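BF1531-like N-terminal domain-containing protein (Bacteroides fragilis, PDB 3SLR) is of unknown function but may hydrolyse ester bonds, this N-terminal part of it joining an SGNH-hydrolase-related domain to a magnesium-binding phosphatase-type domain. Local coordinates at residues 58-61 / 62-65; 212-215 / 216-220. All coordinates share one frame; numbering follows the deposited sequence.

Interaction 1: residues 58-61 / 62-65; sequences YNQV and ERQI
Gln60 and Gln64 meet where the first turn of a helix closes; a backbone bond makes the closure, and the two side chains come near each other beside it. The amide N of Gln64 donates to Gln60 O at 3.0 Å, and one residue on, Ile65 N repeats the step to Val61 O at 3.1 Å. Next to the first bond the two glutamine side chains run across one another, an approach that brings Gln60 OE1 to 3.5 Å from Gln64 NE2 with the amide planes only 24° apart. The Gln64 chain is bent, whereas that of Gln60 is extended and lies alongside the CB and CG of Arg63.

A helix start also leaves N-H groups without a preceding turn to receive them, and here two waters stand in. The first accepts from Val61 N at 3.0 Å and gives its protons to Asn59 OD1, 2.6 Å away, and to Glu62 OE1. The second accepts from Arg63 N at 3.2 Å and donates to Glu62 OE1 at 3.1 Å, with a weak link to Asn59 O. A bend at chi2 (76°) folds the carboxylate of Glu62 back beside Val61, where OE1 can serve both waters. The helix dipole would probably favour a carboxylate at this end.

Farther out, His84 NE2 hydrogen-bonds to Glu62 OE2, giving the second carboxylate oxygen a partner as well, while the backbone N of Tyr72 engages Gln64 OE1. Val61 and Ile65 pack against Phe111 of helix 104-118, and Val61 also reaches Leu28 of strand 22-29. Gln60 thus occupies the N-cap position, while waters held by Asn59 and Glu62 accept the amide hydrogens of Val61 and Arg63, opening helix 61-66 in the beta-alpha-beta crossover from strand 50-55 to strand 79-83.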
loop_
_atom_site.group_PDB
_atom_site.type_symbol
_atom_site.label_atom_id
_atom_site.label_comp_id
_atom_site.label_asym_id
_atom_site.label_seq_id
_atom_site.Cartn_x
_atom_site.Cartn_y
_atom_site.Cartn_z
ATOM N N TYR A 58 11.162 22.219 11.030
ATOM C CA TYR A 58 12.182 21.173 10.882
ATOM C C TYR A 58 12.629 20.525 12.196
ATOM O O TYR A 58 13.050 21.206 13.134
ATOM C CB TYR A 58 13.398 21.726 10.131
ATOM C CG TYR A 58 14.549 20.741 10.010
ATOM C CD1 TYR A 58 14.556 19.768 9.019
ATOM C CD2 TYR A 58 15.629 20.794 10.880
ATOM C CE1 TYR A 58 15.608 18.869 8.902
ATOM C CE2 TYR A 58 16.683 19.905 10.772
ATOM C CZ TYR A 58 16.670 18.945 9.782
ATOM O OH TYR A 58 17.725 18.060 9.685
ATOM N N ASN A 59 12.551 19.197 12.242
ATOM C CA ASN A 59 13.059 18.410 13.362
ATOM C C ASN A 59 12.514 18.850 14.733
ATOM O O ASN A 59 13.269 19.085 15.677
ATOM C CB ASN A 59 14.595 18.396 13.338
ATOM C CG ASN A 59 15.190 17.448 14.356
ATOM O OD1 ASN A 59 14.620 16.403 14.662
ATOM N ND2 ASN A 59 16.356 17.809 14.884
ATOM N N GLN A 60 11.195 18.955 14.832
ATOM C CA GLN A 60 10.547 19.323 16.090
ATOM C C GLN A 60 9.484 18.313 16.508
ATOM O O GLN A 60 8.486 18.675 17.133
ATOM C CB GLN A 60 9.931 20.730 16.003
ATOM C CG GLN A 60 10.960 21.842 15.863
ATOM C CD GLN A 60 10.366 23.214 16.119
ATOM O OE1 GLN A 60 9.184 23.338 16.437
ATOM N NE2 GLN A 60 11.188 24.252 15.983
ATOM N N VAL A 61 9.700 17.045 16.170
ATOM C CA VAL A 61 8.716 16.021 16.482
ATOM C C VAL A 61 8.478 15.944 17.983
ATOM O O VAL A 61 7.368 16.159 18.453
ATOM C CB VAL A 61 9.143 14.637 15.963
ATOM C CG1 VAL A 61 8.163 13.572 16.430
ATOM C CG2 VAL A 61 9.227 14.655 14.446
ATOM N N GLU A 62 9.532 15.645 18.732
ATOM C CA GLU A 62 9.410 15.504 20.178
ATOM C C GLU A 62 8.992 16.828 20.822
ATOM O O GLU A 62 8.128 16.859 21.692
ATOM C CB GLU A 62 10.723 15.000 20.777
ATOM C CG GLU A 62 11.126 13.600 20.303
ATOM C CD GLU A 62 11.701 13.588 18.887
ATOM O OE1 GLU A 62 12.142 14.651 18.395
ATOM O OE2 GLU A 62 11.712 12.507 18.268
ATOM N N ARG A 63 9.603 17.916 20.372
ATOM C CA ARG A 63 9.312 19.249 20.891
ATOM C C ARG A 63 7.816 19.543 20.858
ATOM O O ARG A 63 7.237 19.987 21.851
ATOM C CB ARG A 63 10.086 20.297 20.084
ATOM C CG ARG A 63 9.458 21.681 20.045
ATOM C CD ARG A 63 9.761 22.482 21.297
ATOM N NE ARG A 63 9.147 23.808 21.249
ATOM C CZ ARG A 63 9.409 24.785 22.114
ATOM N NH1 ARG A 63 10.279 24.590 23.098
ATOM N NH2 ARG A 63 8.806 25.959 21.995
ATOM N N GLN A 64 7.188 19.282 19.717
ATOM C CA GLN A 64 5.773 19.597 19.537
ATOM C C GLN A 64 4.856 18.656 20.308
ATOM O O GLN A 64 3.854 19.081 20.880
ATOM C CB GLN A 64 5.413 19.571 18.052
ATOM C CG GLN A 64 5.970 20.750 17.267
ATOM C CD GLN A 64 5.284 22.058 17.634
ATOM O OE1 GLN A 64 4.062 22.173 17.558
ATOM N NE2 GLN A 64 6.071 23.050 18.028
ATOM N N ILE A 65 5.197 17.370 20.312
ATOM C CA ILE A 65 4.367 16.376 20.980
ATOM C C ILE A 65 4.456 16.494 22.509
ATOM O O ILE A 65 3.474 16.250 23.214
ATOM C CB ILE A 65 4.728 14.932 20.515
ATOM C CG1 ILE A 65 4.471 14.770 19.010
ATOM C CG2 ILE A 65 3.934 13.886 21.291
ATOM C CD1 ILE A 65 3.034 15.012 18.588
HETATM O O HOH W 1 12.250 15.751 15.386
HETATM O O HOH W 2 12.223 17.708 18.561
#

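Interaction 2: residues 212-215 / 216-220; sequences DIIA and AIQGK
Lys220 N donates to Ala215 O at 2.8 Å, reaching back five residues and approaching from above the carbonyl plane. Inside this bond, Gly219 N closes on Ala216 O at 3.0 Å, and the pair defines a Schellman motif. Gly219 takes up the positive phi of 100° that lets the chain turn out of the helix.

Ordinary helical bonds lead up to the cap. Ile217 N meets Ile213 O at 3.0 Å, and Gln218 N reaches Ile214 O at 2.9 Å. A water donates to both Asp212 O and Lys220 O, tying the departing chain to the last turn.

Around this frame, Ile213 and Ile217 lie side by side, CG2 of the first 3.7 Å from CD1 of the second. Asp212 forms a salt bridge with Arg47 and Lys220 NZ one with Asp329, while Gln218 NE2 hydrogen-bonds to the hydroxyl of Tyr79. Ile213, Ile214 and Ile217 together seat the end of helix 203-217 on strands 79-83, 122-126 and 168-171 of the five-stranded parallel sheet.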
loop_
_atom_site.group_PDB
_atom_site.type_symbol
_atom_site.label_atom_id
_atom_site.label_comp_id
_atom_site.label_asym_id
_atom_site.label_seq_id
_atom_site.Cartn_x
_atom_site.Cartn_y
_atom_site.Cartn_z
ATOM N N ASP A 212 -3.719 6.162 1.121
ATOM C CA ASP A 212 -4.459 4.897 1.119
ATOM C C ASP A 212 -4.984 4.630 2.526
ATOM O O ASP A 212 -6.100 4.132 2.703
ATOM C CB ASP A 212 -3.578 3.693 0.721
ATOM C CG ASP A 212 -3.154 3.699 -0.745
ATOM O OD1 ASP A 212 -3.809 4.354 -1.587
ATOM O OD2 ASP A 212 -2.143 3.022 -1.054
ATOM N N ILE A 213 -4.163 4.940 3.529
ATOM C CA ILE A 213 -4.529 4.658 4.916
ATOM C C ILE A 213 -5.644 5.605 5.364
ATOM O O ILE A 213 -6.649 5.172 5.910
ATOM C CB ILE A 213 -3.321 4.779 5.869
ATOM C CG1 ILE A 213 -2.322 3.644 5.586
ATOM C CG2 ILE A 213 -3.781 4.718 7.323
ATOM C CD1 ILE A 213 -0.919 3.857 6.229
ATOM N N ILE A 214 -5.447 6.896 5.136
ATOM C CA ILE A 214 -6.470 7.880 5.470
ATOM C C ILE A 214 -7.811 7.533 4.823
ATOM O O ILE A 214 -8.838 7.507 5.500
ATOM C CB ILE A 214 -6.008 9.287 5.083
ATOM C CG1 ILE A 214 -4.822 9.681 5.959
ATOM C CG2 ILE A 214 -7.162 10.286 5.209
ATOM C CD1 ILE A 214 -4.318 11.081 5.737
ATOM N N ALA A 215 -7.799 7.240 3.524
ATOM C CA ALA A 215 -9.027 6.872 2.826
ATOM C C ALA A 215 -9.711 5.657 3.457
ATOM O O ALA A 215 -10.933 5.660 3.645
ATOM C CB ALA A 215 -8.759 6.638 1.338
ATOM N N ALA A 216 -8.933 4.622 3.774
ATOM C CA ALA A 216 -9.488 3.413 4.374
ATOM C C ALA A 216 -10.157 3.724 5.703
ATOM O O ALA A 216 -11.259 3.255 5.976
ATOM C CB ALA A 216 -8.396 2.342 4.565
ATOM N N ILE A 217 -9.484 4.508 6.536
ATOM C CA ILE A 217 -10.069 4.929 7.811
ATOM C C ILE A 217 -11.370 5.718 7.609
ATOM O O ILE A 217 -12.329 5.555 8.369
ATOM C CB ILE A 217 -9.053 5.723 8.664
ATOM C CG1 ILE A 217 -7.905 4.801 9.088
ATOM C CG2 ILE A 217 -9.717 6.290 9.895
ATOM C CD1 ILE A 217 -6.659 5.520 9.586
ATOM N N GLN A 218 -11.405 6.551 6.572
ATOM C CA GLN A 218 -12.604 7.326 6.248
ATOM C C GLN A 218 -13.713 6.468 5.627
ATOM O O GLN A 218 -14.821 6.960 5.393
ATOM C CB GLN A 218 -12.256 8.496 5.320
ATOM C CG GLN A 218 -11.311 9.521 5.942
ATOM C CD GLN A 218 -11.992 10.369 7.002
ATOM O OE1 GLN A 218 -13.076 10.924 6.779
ATOM N NE2 GLN A 218 -11.374 10.462 8.162
ATOM N N GLY A 219 -13.412 5.199 5.359
ATOM C CA GLY A 219 -14.412 4.255 4.877
ATOM C C GLY A 219 -14.381 4.005 3.381
ATOM O O GLY A 219 -15.322 3.433 2.815
ATOM N N LYS A 220 -13.304 4.437 2.732
ATOM C CA LYS A 220 -13.125 4.184 1.312
ATOM C C LYS A 220 -12.002 3.170 1.119
ATOM O O LYS A 220 -10.824 3.480 1.325
ATOM C CB LYS A 220 -12.827 5.473 0.545
ATOM C CG LYS A 220 -14.072 6.314 0.240
ATOM C CD LYS A 220 -15.087 5.527 -0.598
ATOM C CE LYS A 220 -16.366 6.323 -0.842
ATOM N NZ LYS A 220 -17.443 5.478 -1.443
HETATM O O HOH W 3 -7.993 3.296 0.781
#

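Interactions 1 and 2 illustrate the two ends of a helix, each solved differently: the start at 58-65 chiefly by waters that side chains hold, the stop at 212-220 chiefly by the backbone bonds of the Schellman motif. They do not touch; their centres are 26 Å apart and their nearest atoms about 15 Å. Strand 79-83 connects to both: Tyr79, at its start, bonds to Gln218, and His84, just past its end, to Glu62. Both interactions lie away from the magnesium site of Asp228, Asp230 and Asp336. Interaction 2 nevertheless releases the chain into strand 224-227, which leads directly to the first of those aspartates.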